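Local coordinates for protein leucine aminopeptidase 2 (Saccharomyces cerevisiae, PDB 2XQ0) that preferentially cleaves di- and tripeptides as a zinc aminopeptidase and, in vitro, has low epoxide hydrolase activity, including on leukotriene A4, at residues S64-L69 against R100-N105; T21-K26 against P156-P161; E497-D502 against L544-D549; Q476-W481 against V512-T517. One frame throughout, in Å; residues are numbered along the deposited sequence.

Contact 1: S64-L69 against R100-N105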
loop_
_atom_site.group_PDB
_atom_site.type_symbol
_atom_site.label_atom_id
_atom_site.label_comp_id
_atom_site.label_asym_id
_atom_site.label_seq_id
_atom_site.Cartn_x
_atom_site.Cartn_y
_atom_site.Cartn_z
ATOM N N SER A 64 -3.211 38.170 -1.993
ATOM C CA SER A 64 -2.557 38.457 -0.713
ATOM C C SER A 64 -1.393 39.454 -0.830
ATOM O O SER A 64 -1.471 40.548 -0.271
ATOM C CB SER A 64 -2.133 37.171 0.012
ATOM O OG SER A 64 -3.255 36.393 0.391
ATOM N N ASP A 65 -0.325 39.099 -1.547
ATOM C CA ASP A 65 -0.185 37.803 -2.205
ATOM C C ASP A 65 0.894 36.956 -1.533
ATOM O O ASP A 65 2.043 37.378 -1.400
ATOM C CB ASP A 65 0.130 37.968 -3.688
ATOM C CG ASP A 65 -0.429 36.838 -4.518
ATOM O OD1 ASP A 65 0.316 36.271 -5.346
ATOM O OD2 ASP A 65 -1.618 36.508 -4.322
ATOM N N GLU A 66 0.510 35.759 -1.108
ATOM C CA GLU A 66 1.409 34.894 -0.364
ATOM C C GLU A 66 1.438 33.491 -0.947
ATOM O O GLU A 66 0.459 33.038 -1.540
ATOM C CB GLU A 66 0.973 34.808 1.096
ATOM C CG GLU A 66 1.266 36.040 1.926
ATOM C CD GLU A 66 0.643 35.959 3.307
ATOM O OE1 GLU A 66 1.047 36.746 4.194
ATOM O OE2 GLU A 66 -0.250 35.104 3.503
ATOM N N LEU A 67 2.575 32.827 -0.773
ATOM C CA LEU A 67 2.707 31.393 -1.011
ATOM C C LEU A 67 2.433 30.737 0.320
ATOM O O LEU A 67 2.960 31.184 1.332
ATOM C CB LEU A 67 4.147 31.042 -1.377
ATOM C CG LEU A 67 4.640 30.756 -2.793
ATOM C CD1 LEU A 67 3.825 29.652 -3.455
ATOM C CD2 LEU A 67 4.639 32.019 -3.625
ATOM N N HIS A 68 1.628 29.680 0.324
ATOM C CA HIS A 68 1.405 28.889 1.521
ATOM C C HIS A 68 1.824 27.464 1.170
ATOM O O HIS A 68 1.265 26.857 0.250
ATOM C CB HIS A 68 -0.074 28.854 1.897
ATOM C CG HIS A 68 -0.624 30.163 2.363
ATOM N ND1 HIS A 68 -1.965 30.361 2.597
ATOM C CD2 HIS A 68 -0.017 31.347 2.627
ATOM C CE1 HIS A 68 -2.166 31.604 2.996
ATOM N NE2 HIS A 68 -0.998 32.222 3.022
ATOM N N LEU A 69 2.803 26.929 1.887
ATOM C CA LEU A 69 3.218 25.537 1.667
ATOM C C LEU A 69 3.007 24.689 2.923
ATOM O O LEU A 69 2.898 25.217 4.044
ATOM C CB LEU A 69 4.678 25.447 1.190
ATOM C CG LEU A 69 5.139 26.107 -0.126
ATOM C CD1 LEU A 69 6.563 25.701 -0.493
ATOM C CD2 LEU A 69 4.248 25.773 -1.272
ATOM N N ARG A 100 1.845 25.388 8.551
ATOM C CA ARG A 100 1.834 26.091 7.278
ATOM C C ARG A 100 3.049 27.010 7.179
ATOM O O ARG A 100 3.364 27.731 8.117
ATOM C CB ARG A 100 0.543 26.902 7.128
ATOM C CG ARG A 100 0.466 27.700 5.831
ATOM C CD ARG A 100 -0.792 28.597 5.804
ATOM N NE ARG A 100 -2.011 27.849 5.506
ATOM C CZ ARG A 100 -3.060 27.767 6.317
ATOM N NH1 ARG A 100 -3.045 28.388 7.482
ATOM N NH2 ARG A 100 -4.130 27.065 5.961
ATOM N N LEU A 101 3.721 26.990 6.031
ATOM C CA LEU A 101 4.833 27.892 5.779
ATOM C C LEU A 101 4.311 29.006 4.896
ATOM O O LEU A 101 3.764 28.749 3.832
ATOM C CB LEU A 101 5.969 27.164 5.058
ATOM C CG LEU A 101 7.031 28.032 4.375
ATOM C CD1 LEU A 101 7.822 28.879 5.405
ATOM C CD2 LEU A 101 7.984 27.151 3.548
ATOM N N VAL A 102 4.489 30.244 5.332
ATOM C CA VAL A 102 3.887 31.380 4.645
ATOM C C VAL A 102 4.993 32.247 4.066
ATOM O O VAL A 102 5.893 32.681 4.786
ATOM C CB VAL A 102 3.051 32.208 5.612
ATOM C CG1 VAL A 102 2.559 33.492 4.931
ATOM C CG2 VAL A 102 1.882 31.355 6.147
ATOM N N ILE A 103 4.932 32.485 2.764
ATOM C CA ILE A 103 6.005 33.186 2.078
ATOM C C ILE A 103 5.435 34.385 1.340
ATOM O O ILE A 103 4.431 34.271 0.649
ATOM C CB ILE A 103 6.725 32.266 1.059
ATOM C CG1 ILE A 103 7.304 31.035 1.759
ATOM C CG2 ILE A 103 7.834 33.038 0.339
ATOM C CD1 ILE A 103 7.708 29.890 0.798
ATOM N N ASN A 104 6.070 35.538 1.499
ATOM C CA ASN A 104 5.659 36.733 0.791
ATOM C C ASN A 104 6.314 36.745 -0.569
ATOM O O ASN A 104 7.536 36.793 -0.655
ATOM C CB ASN A 104 6.093 37.977 1.574
ATOM C CG ASN A 104 6.023 39.243 0.742
ATOM O OD1 ASN A 104 5.040 39.493 0.045
ATOM N ND2 ASN A 104 7.071 40.054 0.817
ATOM N N ASN A 105 5.523 36.690 -1.638
ATOM C CA ASN A 105 6.129 36.741 -2.967
ATOM C C ASN A 105 5.946 38.085 -3.673
ATOM O O ASN A 105 4.945 38.327 -4.351
ATOM C CB ASN A 105 5.713 35.560 -3.856
ATOM C CG ASN A 105 4.225 35.488 -4.086
ATOM O OD1 ASN A 105 3.428 35.896 -3.241
ATOM N ND2 ASN A 105 3.837 34.955 -5.237
#
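Leu67 and Ile103 face each other as a hydrogen-bonded antiparallel pair: Leu67 N gives to Ile103 O at 2.7 Å, and Ile103 N returns to Leu67 O at 2.8 Å. The next hydrogen-bonded pair, Leu69 with Leu101, repeats the arrangement, and here the bond from Leu101 N to Leu69 O (2.8 Å) is nearly straight, 177° at the hydrogen. The side chains of these four residues make the tight face. Leu67 CB lies 3.8 Å from Ile103 CB, and residues such as Phe112, Ile116, Leu54 and Phe158 pack against this layer. Strand 66-69 is the outermost strand at one end of the large sheet of the M1 N-terminal domain, laid antiparallel on strand 101-104; along its other edge Asn24 bonds to Glu66 O and His68 N. The face bearing Glu66, His68, Val102 and Asn104 is partly exposed and more loosely built. There Arg100 CD sits over the His68 ring, 4.0 Å from its centroid and shifted toward the rim, in a CH-pi contact. A bend at chi3 (-77°) sets Arg100 NE, which bonds to Leu22 O, while NH1 forms a salt bridge with Glu91. At the ring edge His68 NE2 donates to Glu66 OE2 at 3.0 Å, in the ring plane but 25° out of the carboxylate plane, on its anti side, which fixes the turn of the imidazole. Val102 CG1 packs against the face of that carboxylate, 3.5 Å from Glu66 CD.

Contact 2: T21-K26 against P156-P161; sequences TLSNYK and PCFDTP
Phe158 turns the edge of its ring to Ser23, with Phe158 CD1 3.5 Å from Ser23 CB and Ser23 OG lying in the plane of the ring. The Tyr25 ring is met quite differently. Thr160 CG2 stands over one of its faces, 4.0 Å from the Tyr25 centroid and 18° off the normal, a CH-pi contact in which the two side chains cross at about a right angle; Lys26 CG lies over the opposite face. Tyr25 CG is wedged between the backbone N and the carbonyl carbon (chi1 70°), while its hydroxyl bonds to the backbone N of Asp18. Tyr25 CB reaches Phe158 CD1 at 3.9 Å. Thr21 and Thr160 approach obliquely, Thr21 CG2 being 4.1 Å from Thr160 CB. Thr21 OG1, anti to its own backbone N, accepts from Ser23 N at 3.0 Å and from Ser23 OG at 2.8 Å, and is also bonded to Asp70. An alanine at Thr21 would probably leave Ser23 N and OG without their acceptor, Asp70 without one mate, and a gap beside Thr160. Phe158 also packs on Leu54, Val30 and Leu67 of the large sheet. Asp159, whose side chain is about 7 Å from that of the substrate-binding Leu146, pairs with Arg152. The arrangement is a loop-on-loop contact of the M1 N-terminal domain, an ST turn begun by Thr21 set against consecutive inverse gamma turns centred on Phe158 and Asp159.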
loop_
_atom_site.group_PDB
_atom_site.type_symbol
_atom_site.label_atom_id
_atom_site.label_comp_id
_atom_site.label_asym_id
_atom_site.label_seq_id
_atom_site.Cartn_x
_atom_site.Cartn_y
_atom_site.Cartn_z
ATOM N N THR A 21 -4.623 19.653 2.764
ATOM C CA THR A 21 -3.426 20.491 2.582
ATOM C C THR A 21 -3.661 21.887 3.150
ATOM O O THR A 21 -4.775 22.409 3.118
ATOM C CB THR A 21 -2.992 20.605 1.108
ATOM O OG1 THR A 21 -1.837 21.442 1.004
ATOM C CG2 THR A 21 -4.080 21.208 0.268
ATOM N N LEU A 22 -2.600 22.488 3.672
ATOM C CA LEU A 22 -2.658 23.859 4.167
ATOM C C LEU A 22 -2.138 24.808 3.087
ATOM O O LEU A 22 -2.069 26.021 3.288
ATOM C CB LEU A 22 -1.809 23.990 5.432
ATOM C CG LEU A 22 -2.256 23.112 6.599
ATOM C CD1 LEU A 22 -1.349 23.295 7.812
ATOM C CD2 LEU A 22 -3.700 23.416 6.957
ATOM N N SER A 23 -1.748 24.247 1.949
ATOM C CA SER A 23 -1.130 25.033 0.883
ATOM C C SER A 23 -2.188 25.762 0.054
ATOM O O SER A 23 -3.365 25.405 0.088
ATOM C CB SER A 23 -0.277 24.148 -0.022
ATOM O OG SER A 23 -1.093 23.371 -0.879
ATOM N N ASN A 24 -1.789 26.798 -0.678
ATOM C CA ASN A 24 -2.765 27.436 -1.561
ATOM C C ASN A 24 -2.507 27.029 -2.998
ATOM O O ASN A 24 -2.218 27.848 -3.870
ATOM C CB ASN A 24 -2.863 28.957 -1.363
ATOM C CG ASN A 24 -1.527 29.684 -1.493
ATOM O OD1 ASN A 24 -0.459 29.084 -1.631
ATOM N ND2 ASN A 24 -1.595 31.007 -1.428
ATOM N N TYR A 25 -2.630 25.732 -3.227
ATOM C CA TYR A 25 -2.207 25.141 -4.482
ATOM C C TYR A 25 -3.062 25.547 -5.677
ATOM O O TYR A 25 -2.585 25.532 -6.812
ATOM C CB TYR A 25 -2.175 23.621 -4.363
ATOM C CG TYR A 25 -3.538 22.975 -4.246
ATOM C CD1 TYR A 25 -4.170 22.437 -5.365
ATOM C CD2 TYR A 25 -4.203 22.917 -3.024
ATOM C CE1 TYR A 25 -5.414 21.824 -5.263
ATOM C CE2 TYR A 25 -5.450 22.319 -2.916
ATOM C CZ TYR A 25 -6.038 21.757 -4.039
ATOM O OH TYR A 25 -7.262 21.146 -3.931
ATOM N N LYS A 26 -4.320 25.894 -5.449
ATOM C CA LYS A 26 -5.162 26.322 -6.569
ATOM C C LYS A 26 -4.644 27.630 -7.183
ATOM O O LYS A 26 -5.075 28.027 -8.267
ATOM C CB LYS A 26 -6.614 26.527 -6.127
ATOM C CG LYS A 26 -7.344 25.293 -5.639
ATOM C CD LYS A 26 -7.596 24.291 -6.756
ATOM C CE LYS A 26 -8.721 23.319 -6.380
ATOM N NZ LYS A 26 -8.923 22.251 -7.413
ATOM N N PRO A 156 9.346 20.965 2.155
ATOM C CA PRO A 156 8.193 21.862 2.041
ATOM C C PRO A 156 7.644 21.792 0.624
ATOM O O PRO A 156 8.413 21.795 -0.337
ATOM C CB PRO A 156 8.782 23.242 2.360
ATOM C CG PRO A 156 10.246 23.125 2.067
ATOM C CD PRO A 156 10.634 21.683 2.225
ATOM N N CYS A 157 6.327 21.682 0.493
ATOM C CA CYS A 157 5.746 21.493 -0.820
ATOM C C CYS A 157 4.240 21.705 -0.829
ATOM O O CYS A 157 3.611 21.941 0.206
ATOM C CB CYS A 157 6.060 20.076 -1.325
ATOM S SG CYS A 157 5.463 18.735 -0.251
ATOM N N PHE A 158 3.658 21.634 -2.015
ATOM C CA PHE A 158 2.203 21.579 -2.124
ATOM C C PHE A 158 1.834 20.107 -1.980
ATOM O O PHE A 158 1.736 19.380 -2.974
ATOM C CB PHE A 158 1.766 22.097 -3.480
ATOM C CG PHE A 158 2.075 23.549 -3.709
ATOM C CD1 PHE A 158 1.366 24.537 -3.050
ATOM C CD2 PHE A 158 3.064 23.928 -4.592
ATOM C CE1 PHE A 158 1.637 25.878 -3.269
ATOM C CE2 PHE A 158 3.333 25.275 -4.816
ATOM C CZ PHE A 158 2.619 26.248 -4.150
ATOM N N ASP A 159 1.670 19.658 -0.738
ATOM C CA ASP A 159 1.511 18.229 -0.431
ATOM C C ASP A 159 0.075 17.749 -0.645
ATOM O O ASP A 159 -0.638 17.387 0.309
ATOM C CB ASP A 159 1.978 17.917 1.005
ATOM C CG ASP A 159 2.108 16.422 1.274
ATOM O OD1 ASP A 159 1.978 15.616 0.325
ATOM O OD2 ASP A 159 2.355 16.036 2.443
ATOM N N THR A 160 -0.339 17.735 -1.910
ATOM C CA THR A 160 -1.664 17.237 -2.284
ATOM C C THR A 160 -1.544 16.406 -3.565
ATOM O O THR A 160 -0.716 16.697 -4.426
ATOM C CB THR A 160 -2.700 18.405 -2.443
ATOM O OG1 THR A 160 -3.825 17.959 -3.203
ATOM C CG2 THR A 160 -2.084 19.590 -3.135
ATOM N N PRO A 161 -2.349 15.346 -3.685
ATOM C CA PRO A 161 -2.244 14.562 -4.921
ATOM C C PRO A 161 -2.826 15.306 -6.133
ATOM O O PRO A 161 -2.649 14.847 -7.265
ATOM C CB PRO A 161 -3.006 13.279 -4.597
ATOM C CG PRO A 161 -3.894 13.618 -3.423
ATOM C CD PRO A 161 -3.131 14.660 -2.637
#

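Contact 3: E497-D502 against L544-D549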
loop_
_atom_site.group_PDB
_atom_site.type_symbol
_atom_site.label_atom_id
_atom_site.label_comp_id
_atom_site.label_asym_id
_atom_site.label_seq_id
_atom_site.Cartn_x
_atom_site.Cartn_y
_atom_site.Cartn_z
ATOM N N GLU A 497 -7.129 -40.849 8.861
ATOM C CA GLU A 497 -8.043 -39.965 8.130
ATOM C C GLU A 497 -7.302 -38.962 7.244
ATOM O O GLU A 497 -7.735 -38.642 6.128
ATOM C CB GLU A 497 -8.945 -39.204 9.111
ATOM C CG GLU A 497 -10.361 -39.740 9.212
ATOM C CD GLU A 497 -11.172 -39.509 7.945
ATOM O OE1 GLU A 497 -11.010 -40.282 6.981
ATOM O OE2 GLU A 497 -11.972 -38.552 7.911
ATOM N N PHE A 498 -6.181 -38.457 7.745
ATOM C CA PHE A 498 -5.504 -37.343 7.096
ATOM C C PHE A 498 -4.088 -37.705 6.675
ATOM O O PHE A 498 -3.422 -38.482 7.342
ATOM C CB PHE A 498 -5.432 -36.155 8.064
ATOM C CG PHE A 498 -6.785 -35.638 8.498
ATOM C CD1 PHE A 498 -7.545 -34.838 7.649
ATOM C CD2 PHE A 498 -7.286 -35.926 9.760
ATOM C CE1 PHE A 498 -8.789 -34.350 8.052
ATOM C CE2 PHE A 498 -8.532 -35.433 10.172
ATOM C CZ PHE A 498 -9.281 -34.645 9.316
ATOM N N ASN A 499 -3.623 -37.140 5.570
ATOM C CA ASN A 499 -2.186 -37.121 5.338
ATOM C C ASN A 499 -1.672 -36.019 4.404
ATOM O O ASN A 499 -2.444 -35.335 3.729
ATOM C CB ASN A 499 -1.642 -38.503 4.966
ATOM C CG ASN A 499 -0.472 -38.919 5.854
ATOM O OD1 ASN A 499 -0.665 -39.344 6.999
ATOM N ND2 ASN A 499 0.747 -38.787 5.334
ATOM N N ALA A 500 -0.355 -35.855 4.396
ATOM C CA ALA A 500 0.292 -34.785 3.655
ATOM C C ALA A 500 -0.306 -34.647 2.268
ATOM O O ALA A 500 -0.290 -33.570 1.671
ATOM C CB ALA A 500 1.792 -35.049 3.564
ATOM N N ILE A 501 -0.843 -35.750 1.764
ATOM C CA ILE A 501 -1.422 -35.784 0.429
ATOM C C ILE A 501 -2.530 -34.748 0.219
ATOM O O ILE A 501 -2.712 -34.241 -0.895
ATOM C CB ILE A 501 -2.015 -37.179 0.115
ATOM C CG1 ILE A 501 -0.979 -38.279 0.378
ATOM C CG2 ILE A 501 -2.519 -37.228 -1.317
ATOM C CD1 ILE A 501 -0.724 -38.562 1.850
ATOM N N ASP A 502 -3.287 -34.443 1.272
ATOM C CA ASP A 502 -4.499 -33.649 1.056
ATOM C C ASP A 502 -4.233 -32.164 0.823
ATOM O O ASP A 502 -5.103 -31.453 0.326
ATOM C CB ASP A 502 -5.589 -33.897 2.117
ATOM C CG ASP A 502 -5.047 -33.950 3.523
ATOM O OD1 ASP A 502 -5.592 -34.714 4.363
ATOM O OD2 ASP A 502 -4.074 -33.220 3.782
ATOM N N LEU A 544 -0.382 -30.152 12.587
ATOM C CA LEU A 544 0.956 -29.618 12.349
ATOM C C LEU A 544 1.926 -30.711 11.918
ATOM O O LEU A 544 2.786 -30.486 11.062
ATOM C CB LEU A 544 1.476 -28.921 13.606
ATOM C CG LEU A 544 0.898 -27.549 13.959
ATOM C CD1 LEU A 544 -0.617 -27.544 13.960
ATOM C CD2 LEU A 544 1.427 -27.108 15.314
ATOM N N ASP A 545 1.783 -31.891 12.520
ATOM C CA ASP A 545 2.629 -33.033 12.184
ATOM C C ASP A 545 2.418 -33.522 10.748
ATOM O O ASP A 545 3.351 -33.542 9.945
ATOM C CB ASP A 545 2.380 -34.179 13.166
ATOM C CG ASP A 545 3.069 -35.458 12.749
ATOM O OD1 ASP A 545 4.181 -35.371 12.186
ATOM O OD2 ASP A 545 2.497 -36.547 12.986
ATOM N N ILE A 546 1.186 -33.914 10.438
ATOM C CA ILE A 546 0.843 -34.465 9.132
ATOM C C ILE A 546 1.193 -33.502 8.003
ATOM O O ILE A 546 1.594 -33.922 6.912
ATOM C CB ILE A 546 -0.661 -34.803 9.060
ATOM C CG1 ILE A 546 -0.985 -36.004 9.963
ATOM C CG2 ILE A 546 -1.084 -35.079 7.619
ATOM C CD1 ILE A 546 -2.439 -36.061 10.398
ATOM N N TYR A 547 1.039 -32.209 8.276
ATOM C CA TYR A 547 1.227 -31.174 7.263
ATOM C C TYR A 547 2.550 -30.433 7.438
ATOM O O TYR A 547 2.703 -29.322 6.944
ATOM C CB TYR A 547 0.068 -30.169 7.316
ATOM C CG TYR A 547 -1.290 -30.770 7.001
ATOM C CD1 TYR A 547 -2.433 -30.385 7.700
ATOM C CD2 TYR A 547 -1.424 -31.729 6.006
ATOM C CE1 TYR A 547 -3.684 -30.942 7.395
ATOM C CE2 TYR A 547 -2.653 -32.285 5.703
ATOM C CZ TYR A 547 -3.783 -31.896 6.394
ATOM O OH TYR A 547 -5.003 -32.472 6.065
ATOM N N GLN A 548 3.504 -31.040 8.142
ATOM C CA GLN A 548 4.722 -30.312 8.530
ATOM C C GLN A 548 5.464 -29.771 7.324
ATOM O O GLN A 548 5.953 -28.642 7.340
ATOM C CB GLN A 548 5.663 -31.193 9.372
ATOM C CG GLN A 548 6.119 -32.459 8.665
ATOM C CD GLN A 548 6.886 -33.396 9.575
ATOM O OE1 GLN A 548 6.473 -34.536 9.802
ATOM N NE2 GLN A 548 8.007 -32.917 10.108
ATOM N N ASP A 549 5.545 -30.576 6.271
ATOM C CA ASP A 549 6.342 -30.203 5.107
ATOM C C ASP A 549 5.892 -28.861 4.550
ATOM O O ASP A 549 6.668 -27.906 4.476
ATOM C CB ASP A 549 6.271 -31.286 4.028
ATOM C CG ASP A 549 7.068 -32.537 4.399
ATOM O OD1 ASP A 549 6.765 -33.621 3.850
ATOM O OD2 ASP A 549 7.995 -32.435 5.239
#
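Tyr547 OH has two partners, Asp502 and Trp481 NE1 of helix 469-484. It appears to donate to Asp502 OD2, though that oxygen is modelled too close to the Tyr547 ring for the length of the bond to be trusted. Asp502 CG lies near the plane of that ring, at its edge. The other oxygen, Asp502 OD1, lies at the edge of the Phe498 ring and receives a weak bond from Asn499 N at 3.3 Å. Phe498 CD1 in turn comes within 3.8 Å of Tyr547 OH. Both Phe498 and Tyr547 are the first residues to leave helical geometry, after helices 491-497 and 537-546, and the contact is thus a meeting of two helix C-terminal ends in the all-helical C-terminal domain. Trp481 joins them, stacked with the Phe498 ring and meeting the Tyr547 ring with planes at about 65°. Beside this polar group Ile546 packs against the loop. Its CD1 reaches Phe498 CB at 3.8 Å. With Ile546 CG2 anti to the backbone N, that methyl presses on the main chain, 3.4 Å from Ala500 N, a buried amide that finds no partner in the model. Ala500 CB packs 3.5 Å from Ile546 O, and Asn499 O faces the edge of the tyrosine, 3.6 Å from Tyr547 CE2.

Contact 4: Q476-W481 against V512-T517; sequences QLADKW and VLFLET
Phe514 is the first residue of 512-517 to touch segment 476-481, and its ring meets three residues there. Its CG is anti to the backbone N, beside the carbonyl carbon. Leu477 CD2 lies over one face of the ring, 3.5 Å from Phe514 CE1. Two more groups come at the edge, in the ring plane: Ala478 N, also 3.5 Å from Phe514 CE1, and Trp481 CD1, 3.7 Å from Phe514 CZ. The indole and phenyl planes stand 62° apart, an oblique pairing. An alanine at Phe514 would probably open a gap between the helices, leaving Leu477 CD2 without the ring face beside it and Trp481 CD1 without its neighbour at the ring edge. One turn further along, Thr517 faces Ala478. Thr517 CG2 touches Ala478 CB at 3.4 Å, tighter than usual for two carbons, where the CA atoms of the two segments come nearest, 6.2 Å between those of Ala478 and Thr517. Thr517 OG1 donates back to Leu513 O at 2.8 Å from above the carbonyl plane, 41° out of it, which fixes the turn of the methyl toward the alanine. Leu513 O therefore holds two donors, this hydroxyl and Thr517 N. The axes of the two helical segments run in similar directions, 34° apart and 9.1 Å at closest approach. Phe514 is set as a knob into the hole formed by Val474, Leu477, Ala478 and Trp481, where helices 469-484 and 508-519 pack as neighbours in the all-helical C-terminal domain of the leukotriene A4 hydrolase family.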
loop_
_atom_site.group_PDB
_atom_site.type_symbol
_atom_site.label_atom_id
_atom_site.label_comp_id
_atom_site.label_asym_id
_atom_site.label_seq_id
_atom_site.Cartn_x
_atom_site.Cartn_y
_atom_site.Cartn_z
ATOM N N GLN A 476 -13.797 -27.575 2.104
ATOM C CA GLN A 476 -14.091 -28.961 2.467
ATOM C C GLN A 476 -13.150 -29.526 3.532
ATOM O O GLN A 476 -13.601 -30.139 4.489
ATOM C CB GLN A 476 -14.106 -29.866 1.244
ATOM C CG GLN A 476 -15.252 -29.565 0.304
ATOM C CD GLN A 476 -15.196 -30.403 -0.950
ATOM O OE1 GLN A 476 -14.702 -31.533 -0.931
ATOM N NE2 GLN A 476 -15.704 -29.859 -2.051
ATOM N N LEU A 477 -11.850 -29.321 3.362
ATOM C CA LEU A 477 -10.882 -29.854 4.310
ATOM C C LEU A 477 -11.041 -29.226 5.682
ATOM O O LEU A 477 -11.058 -29.939 6.686
ATOM C CB LEU A 477 -9.449 -29.659 3.815
ATOM C CG LEU A 477 -8.365 -30.335 4.660
ATOM C CD1 LEU A 477 -8.556 -31.858 4.639
ATOM C CD2 LEU A 477 -6.985 -29.961 4.149
ATOM N N ALA A 478 -11.131 -27.897 5.746
ATOM C CA ALA A 478 -11.297 -27.238 7.041
ATOM C C ALA A 478 -12.531 -27.780 7.756
ATOM O O ALA A 478 -12.482 -28.095 8.946
ATOM C CB ALA A 478 -11.372 -25.713 6.890
ATOM N N ASP A 479 -13.635 -27.900 7.028
ATOM C CA ASP A 479 -14.831 -28.530 7.582
ATOM C C ASP A 479 -14.516 -29.938 8.118
ATOM O O ASP A 479 -14.862 -30.280 9.251
ATOM C CB ASP A 479 -15.943 -28.576 6.530
ATOM C CG ASP A 479 -16.388 -27.187 6.086
ATOM O OD1 ASP A 479 -16.037 -26.203 6.769
ATOM O OD2 ASP A 479 -17.096 -27.074 5.057
ATOM N N LYS A 480 -13.838 -30.742 7.307
ATOM C CA LYS A 480 -13.484 -32.113 7.679
ATOM C C LYS A 480 -12.633 -32.165 8.952
ATOM O O LYS A 480 -12.862 -33.006 9.827
ATOM C CB LYS A 480 -12.751 -32.804 6.528
ATOM C CG LYS A 480 -12.498 -34.293 6.744
ATOM C CD LYS A 480 -11.594 -34.870 5.640
ATOM C CE LYS A 480 -11.237 -36.334 5.906
ATOM N NZ LYS A 480 -10.227 -36.883 4.946
ATOM N N TRP A 481 -11.649 -31.274 9.050
ATOM C CA TRP A 481 -10.828 -31.163 10.253
ATOM C C TRP A 481 -11.661 -30.784 11.458
ATOM O O TRP A 481 -11.479 -31.346 12.535
ATOM C CB TRP A 481 -9.676 -30.163 10.073
ATOM C CG TRP A 481 -8.428 -30.838 9.620
ATOM C CD1 TRP A 481 -7.954 -30.929 8.340
ATOM C CD2 TRP A 481 -7.521 -31.578 10.440
ATOM N NE1 TRP A 481 -6.782 -31.657 8.320
ATOM C CE2 TRP A 481 -6.501 -32.070 9.599
ATOM C CE3 TRP A 481 -7.471 -31.875 11.808
ATOM C CZ2 TRP A 481 -5.441 -32.832 10.085
ATOM C CZ3 TRP A 481 -6.422 -32.619 12.284
ATOM C CH2 TRP A 481 -5.421 -33.095 11.427
ATOM N N VAL A 512 -3.027 -20.440 3.220
ATOM C CA VAL A 512 -3.444 -19.308 4.026
ATOM C C VAL A 512 -4.953 -19.325 4.289
ATOM O O VAL A 512 -5.391 -19.202 5.443
ATOM C CB VAL A 512 -2.990 -17.985 3.386
ATOM C CG1 VAL A 512 -3.655 -16.810 4.057
ATOM C CG2 VAL A 512 -1.463 -17.871 3.477
ATOM N N LEU A 513 -5.743 -19.491 3.230
ATOM C CA LEU A 513 -7.194 -19.601 3.370
ATOM C C LEU A 513 -7.589 -20.793 4.242
ATOM O O LEU A 513 -8.471 -20.687 5.093
ATOM C CB LEU A 513 -7.884 -19.706 2.006
ATOM C CG LEU A 513 -9.423 -19.842 2.072
ATOM C CD1 LEU A 513 -10.079 -18.612 2.684
ATOM C CD2 LEU A 513 -9.996 -20.094 0.711
ATOM N N PHE A 514 -6.949 -21.939 4.025
ATOM C CA PHE A 514 -7.194 -23.114 4.877
ATOM C C PHE A 514 -6.999 -22.833 6.370
ATOM O O PHE A 514 -7.910 -23.063 7.173
ATOM C CB PHE A 514 -6.310 -24.283 4.437
ATOM C CG PHE A 514 -6.402 -25.482 5.338
ATOM C CD1 PHE A 514 -7.600 -26.173 5.480
ATOM C CD2 PHE A 514 -5.290 -25.932 6.034
ATOM C CE1 PHE A 514 -7.691 -27.283 6.300
ATOM C CE2 PHE A 514 -5.372 -27.041 6.861
ATOM C CZ PHE A 514 -6.576 -27.719 6.994
ATOM N N LEU A 515 -5.810 -22.349 6.736
ATOM C CA LEU A 515 -5.468 -22.042 8.132
ATOM C C LEU A 515 -6.382 -20.965 8.689
ATOM O O LEU A 515 -6.746 -20.994 9.863
ATOM C CB LEU A 515 -4.006 -21.596 8.266
ATOM C CG LEU A 515 -2.935 -22.658 7.976
ATOM C CD1 LEU A 515 -1.583 -22.017 7.727
ATOM C CD2 LEU A 515 -2.859 -23.673 9.107
ATOM N N GLU A 516 -6.744 -20.008 7.841
ATOM C CA GLU A 516 -7.734 -19.000 8.211
ATOM C C GLU A 516 -9.069 -19.674 8.563
ATOM O O GLU A 516 -9.557 -19.533 9.695
ATOM C CB GLU A 516 -7.886 -17.954 7.091
ATOM C CG GLU A 516 -8.977 -16.916 7.293
ATOM C CD GLU A 516 -8.719 -15.990 8.475
ATOM O OE1 GLU A 516 -7.936 -16.360 9.381
ATOM O OE2 GLU A 516 -9.304 -14.883 8.501
ATOM N N THR A 517 -9.632 -20.423 7.611
ATOM C CA THR A 517 -10.912 -21.125 7.801
ATOM C C THR A 517 -10.941 -21.974 9.081
ATOM O O THR A 517 -11.953 -22.034 9.768
ATOM C CB THR A 517 -11.275 -21.992 6.558
ATOM O OG1 THR A 517 -11.240 -21.183 5.371
ATOM C CG2 THR A 517 -12.665 -22.622 6.702
#

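In the fold
The four contacts fall into two pairs on opposite sides of the chain's centre. Contacts 1 and 2 lie 11 Å apart, centre to centre, in the M1 N-terminal domain, where the chain 21-26 runs beside the edge strand 66-69. Both segments of contact 1 come between those of contact 2 in sequence, so contact 2 brings together loops that bracket the strands of contact 1. Both close before contacts 3 and 4 open. Contacts 3 and 4, 13 Å apart, belong to the helical C-terminal domain; their segments alternate along the chain, and helix 469-484 serves both through Trp481. Contacts 1 and 3 are 67 Å apart by centres, so the two pairs lie in well-separated parts of the molecule.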